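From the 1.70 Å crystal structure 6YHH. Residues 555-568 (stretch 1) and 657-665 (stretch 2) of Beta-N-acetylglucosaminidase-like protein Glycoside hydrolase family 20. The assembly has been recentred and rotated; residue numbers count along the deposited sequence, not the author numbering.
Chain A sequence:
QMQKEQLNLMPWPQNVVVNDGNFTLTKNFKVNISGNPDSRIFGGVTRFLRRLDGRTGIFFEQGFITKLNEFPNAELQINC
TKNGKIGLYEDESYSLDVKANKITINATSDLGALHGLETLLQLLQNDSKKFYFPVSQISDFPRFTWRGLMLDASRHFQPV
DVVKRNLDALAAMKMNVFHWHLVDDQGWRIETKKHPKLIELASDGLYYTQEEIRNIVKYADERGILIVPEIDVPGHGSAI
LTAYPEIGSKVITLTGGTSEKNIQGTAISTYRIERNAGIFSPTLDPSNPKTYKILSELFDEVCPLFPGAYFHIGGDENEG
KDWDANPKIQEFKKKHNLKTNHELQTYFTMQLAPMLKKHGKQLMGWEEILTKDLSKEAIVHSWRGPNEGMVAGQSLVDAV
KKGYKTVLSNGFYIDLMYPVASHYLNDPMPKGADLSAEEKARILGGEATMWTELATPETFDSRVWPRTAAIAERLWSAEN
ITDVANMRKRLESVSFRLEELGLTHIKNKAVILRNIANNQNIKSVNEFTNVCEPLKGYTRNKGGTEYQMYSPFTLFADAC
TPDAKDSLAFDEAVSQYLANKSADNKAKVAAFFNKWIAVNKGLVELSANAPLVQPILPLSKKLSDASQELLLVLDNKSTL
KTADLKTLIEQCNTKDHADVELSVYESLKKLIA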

# COMPACT_ATOMS: atom_id res chain seq x y z
N LEU A 555 16.43 -5.42 -3.07
CA LEU A 555 17.68 -5.96 -2.57
C LEU A 555 18.15 -5.13 -1.41
O LEU A 555 17.49 -4.17 -0.99
CB LEU A 555 18.69 -6.01 -3.70
CG LEU A 555 18.35 -6.88 -4.94
CD1 LEU A 555 19.54 -6.95 -5.91
CD2 LEU A 555 17.90 -8.28 -4.52
N PHE A 556 19.33 -5.48 -0.87
CA PHE A 556 19.72 -4.82 0.38
C PHE A 556 19.80 -3.31 0.34
O PHE A 556 19.36 -2.64 1.29
CB PHE A 556 21.03 -5.37 0.87
CG PHE A 556 21.38 -5.00 2.31
CD1 PHE A 556 20.67 -5.51 3.37
CD2 PHE A 556 22.43 -4.15 2.54
CE1 PHE A 556 21.03 -5.15 4.67
CE2 PHE A 556 22.78 -3.76 3.81
CZ PHE A 556 22.09 -4.28 4.87
N ALA A 557 20.31 -2.73 -0.72
CA ALA A 557 20.39 -1.27 -0.81
C ALA A 557 19.02 -0.58 -0.72
O ALA A 557 18.91 0.51 -0.18
CB ALA A 557 21.09 -0.83 -2.08
N ASP A 558 18.00 -1.30 -1.22
CA ASP A 558 16.63 -0.79 -1.21
C ASP A 558 15.99 -0.80 0.15
O ASP A 558 15.08 -0.04 0.37
CB ASP A 558 15.82 -1.60 -2.23
CG ASP A 558 16.51 -1.59 -3.53
OD1 ASP A 558 16.68 -0.45 -4.08
OD2 ASP A 558 16.92 -2.65 -4.04
N ALA A 559 16.52 -1.59 1.10
CA ALA A 559 16.10 -1.58 2.50
C ALA A 559 16.86 -0.64 3.37
O ALA A 559 16.42 -0.32 4.48
CB ALA A 559 16.28 -3.02 3.05
N CYS A 560 17.95 -0.07 2.85
CA CYS A 560 18.75 0.87 3.61
C CYS A 560 18.43 2.35 3.31
O CYS A 560 17.90 2.69 2.20
CB CYS A 560 20.26 0.65 3.38
SG CYS A 560 20.83 -0.96 3.94
N THR A 561 18.71 3.19 4.33
CA THR A 561 18.46 4.62 4.22
C THR A 561 19.61 5.40 4.78
O THR A 561 20.36 4.84 5.57
CB THR A 561 17.15 4.98 4.94
OG1 THR A 561 17.09 4.29 6.21
CG2 THR A 561 15.98 4.45 4.14
N PRO A 562 19.74 6.72 4.50
CA PRO A 562 20.75 7.54 5.21
C PRO A 562 20.42 7.70 6.68
O PRO A 562 19.37 7.26 7.14
CB PRO A 562 20.65 8.92 4.55
CG PRO A 562 19.61 8.79 3.48
CD PRO A 562 18.90 7.52 3.61
N ASP A 563 21.38 8.21 7.43
CA ASP A 563 21.23 8.44 8.89
C ASP A 563 20.89 7.11 9.59
O ASP A 563 19.97 7.00 10.42
CB ASP A 563 20.18 9.53 9.15
CG ASP A 563 20.56 10.85 8.52
OD1 ASP A 563 21.49 11.48 9.00
OD2 ASP A 563 19.93 11.18 7.45
N ALA A 564 21.63 6.06 9.23
CA ALA A 564 21.34 4.75 9.81
C ALA A 564 21.38 4.82 11.35
O ALA A 564 22.36 5.32 11.91
CB ALA A 564 22.42 3.78 9.31
N LYS A 565 20.37 4.26 12.03
CA LYS A 565 20.20 4.65 13.46
C LYS A 565 21.31 4.16 14.32
O LYS A 565 21.73 4.86 15.25
CB LYS A 565 18.87 4.25 14.00
CG LYS A 565 18.53 2.86 14.18
CD LYS A 565 17.10 2.68 14.79
N ASP A 566 21.82 2.95 14.06
CA ASP A 566 22.89 2.46 14.98
C ASP A 566 24.22 3.14 14.71
O ASP A 566 25.01 3.32 15.60
CB ASP A 566 23.05 0.96 14.90
CG ASP A 566 21.98 0.21 15.62
OD1 ASP A 566 21.02 0.80 16.27
OD2 ASP A 566 22.05 -1.07 15.60
N SER A 567 24.48 3.52 13.43
CA SER A 567 25.64 4.35 13.11
C SER A 567 25.61 5.64 13.91
O SER A 567 26.63 6.04 14.46
CB SER A 567 25.72 4.69 11.64
OG SER A 567 25.84 3.45 10.91
N LEU A 568 24.47 6.34 13.91
CA LEU A 568 24.42 7.62 14.65
C LEU A 568 24.66 7.37 16.14
O LEU A 568 25.37 8.16 16.79
CB LEU A 568 23.07 8.26 14.45
CG LEU A 568 22.77 8.83 13.05
CD1 LEU A 568 21.33 9.37 12.99
CD2 LEU A 568 23.81 9.77 12.60
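Stretch 2, residues 657-665: HADVELSVY

Segments far apart in a sequence often meet not along a continuous seam but at a few anchor points, and the two stretches considered here, separated by nearly a hundred residues, give a compact example. Together they bury 343 Å², and the residues that cover most of it, Ser567 and Val660 with Ala557 and Ser663 close behind, fall into two clusters, one apolar and one polar.

The register shows how stretch 2 is laid down. Ala557 is nearest to Val660, with 5.7 Å between their CA atoms, and Ser567 is nearest to Val664, with 5.1 Å between theirs. Both chains therefore advance in the same general sense from the first cluster to the second, but stretch 1 spends ten residues on the journey where stretch 2 needs four. The difference reflects backbone conformation. Stretch 2 enters through a turn in which Ala658 and Asp659 both have positive phi, then extends as a short strand from Val660 to Leu662. Stretch 1 instead makes a weakly bonded helical turn around residues 556-559, runs through a loop and enters a helix at Lys565, with Ala564 at the N-cap position.

At the first cluster Val660 points toward stretch 1, and with chi1 in the m well its CG1 methyl becomes the common point of contact. This one atom lies 3.7 Å from Ala557 CA and 3.9 Å from Ala557 CB, 4.0 Å from Phe556 CD2 and 4.1 Å from Cys560 SG. At Ala557 the valine methyl comes close to the backbone of stretch 1. The Phe556 ring meets that methyl obliquely. The turn before the strand adds to the packing: Ala557 CB is 3.4 Å from Ala658 O and 3.8 Å from Asp659 O. A water ties the same turn to the helical segment, accepting from Ala557 N at 3.0 Å and donating to Ala658 O at 2.8 Å, so that a backbone amide and a carbonyl are linked across the two stretches without touching directly.

The strand then passes from one cluster to the other. Glu661 and Leu662 make no contact with stretch 1, and the CA-to-CB bond of Leu662 points away from it.

Contact resumes at Ser663, which points toward stretch 1 with chi1 in the p well. Ser567, in the first turn of the helix and with chi1 in the m well, points back toward stretch 2 and donates a hydrogen bond from its OG to Ser663 OG at 2.7 Å, the only direct hydrogen bond between the stretches. Two apolar carbons lie beside this polar link: Ala564 CB is 3.7 Å from Ser663 OG, and Val664 CG1 is 3.4 Å from Ser567 OG.

The general lesson is that a modest interface can be defined by two well-separated contacts of different character, a shared methyl at one end and paired hydroxyls at the other, with the backbone between them left free of contact.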

# COMPACT_ATOMS: atom_id res chain seq x y z
N HIS A 657 30.26 -3.48 -2.10
CA HIS A 657 29.32 -4.54 -1.76
C HIS A 657 27.91 -3.98 -1.64
O HIS A 657 27.61 -3.11 -0.83
CB HIS A 657 29.68 -5.20 -0.43
CG HIS A 657 31.06 -5.68 -0.42
ND1 HIS A 657 31.51 -6.61 -1.31
CD2 HIS A 657 32.13 -5.29 0.30
CE1 HIS A 657 32.82 -6.80 -1.13
NE2 HIS A 657 33.21 -6.04 -0.13
N ALA A 658 27.03 -4.52 -2.50
CA ALA A 658 25.56 -4.33 -2.36
C ALA A 658 25.11 -2.89 -2.58
O ALA A 658 23.97 -2.57 -2.25
CB ALA A 658 25.02 -4.92 -1.10
N ASP A 659 25.97 -2.02 -3.14
CA ASP A 659 25.64 -0.61 -3.31
C ASP A 659 25.23 0.04 -2.01
O ASP A 659 24.43 0.94 -1.98
CB ASP A 659 24.57 -0.45 -4.43
CG ASP A 659 25.17 -0.56 -5.84
OD1 ASP A 659 26.43 -0.41 -5.99
OD2 ASP A 659 24.44 -0.88 -6.83
N VAL A 660 25.90 -0.35 -0.93
CA VAL A 660 25.77 0.37 0.32
C VAL A 660 27.18 0.60 0.89
O VAL A 660 28.16 0.02 0.39
CB VAL A 660 24.97 -0.40 1.39
CG1 VAL A 660 23.56 -0.66 0.92
CG2 VAL A 660 25.62 -1.73 1.76
N GLU A 661 27.21 1.40 1.95
CA GLU A 661 28.39 1.68 2.71
C GLU A 661 28.10 1.55 4.19
O GLU A 661 27.00 1.73 4.67
CB GLU A 661 28.88 3.08 2.39
CG GLU A 661 27.98 4.23 2.82
CD GLU A 661 28.33 5.56 2.24
OE1 GLU A 661 29.04 5.60 1.23
OE2 GLU A 661 27.83 6.61 2.76
N LEU A 662 29.16 1.20 4.92
CA LEU A 662 29.11 1.21 6.38
C LEU A 662 29.33 2.61 6.96
O LEU A 662 30.37 3.21 6.75
CB LEU A 662 30.20 0.26 6.98
CG LEU A 662 29.98 -1.23 6.87
CD1 LEU A 662 31.29 -1.99 7.15
CD2 LEU A 662 28.84 -1.69 7.75
N SER A 663 28.31 3.16 7.59
CA SER A 663 28.38 4.55 8.02
C SER A 663 28.87 4.70 9.44
O SER A 663 28.77 5.73 10.04
CB SER A 663 27.02 5.23 7.80
OG SER A 663 25.98 4.54 8.49
N VAL A 664 29.47 3.63 9.93
CA VAL A 664 30.30 3.63 11.16
C VAL A 664 31.77 3.73 10.86
O VAL A 664 32.59 3.85 11.79
CB VAL A 664 30.01 2.35 11.99
CG1 VAL A 664 28.59 2.30 12.52
CG2 VAL A 664 30.31 1.08 11.23
N TYR A 665 32.19 3.68 9.60
CA TYR A 665 33.59 3.74 9.27
C TYR A 665 34.37 4.93 9.85
O TYR A 665 35.47 4.73 10.49
CB TYR A 665 33.81 3.68 7.75
CG TYR A 665 35.18 4.10 7.39
CD1 TYR A 665 36.24 3.23 7.62
CD2 TYR A 665 35.41 5.36 6.86
CE1 TYR A 665 37.53 3.63 7.31
CE2 TYR A 665 36.68 5.76 6.52
CZ TYR A 665 37.73 4.88 6.74
OH TYR A 665 39.05 5.28 6.42
O HOH W 1 21.77 -4.09 -2.96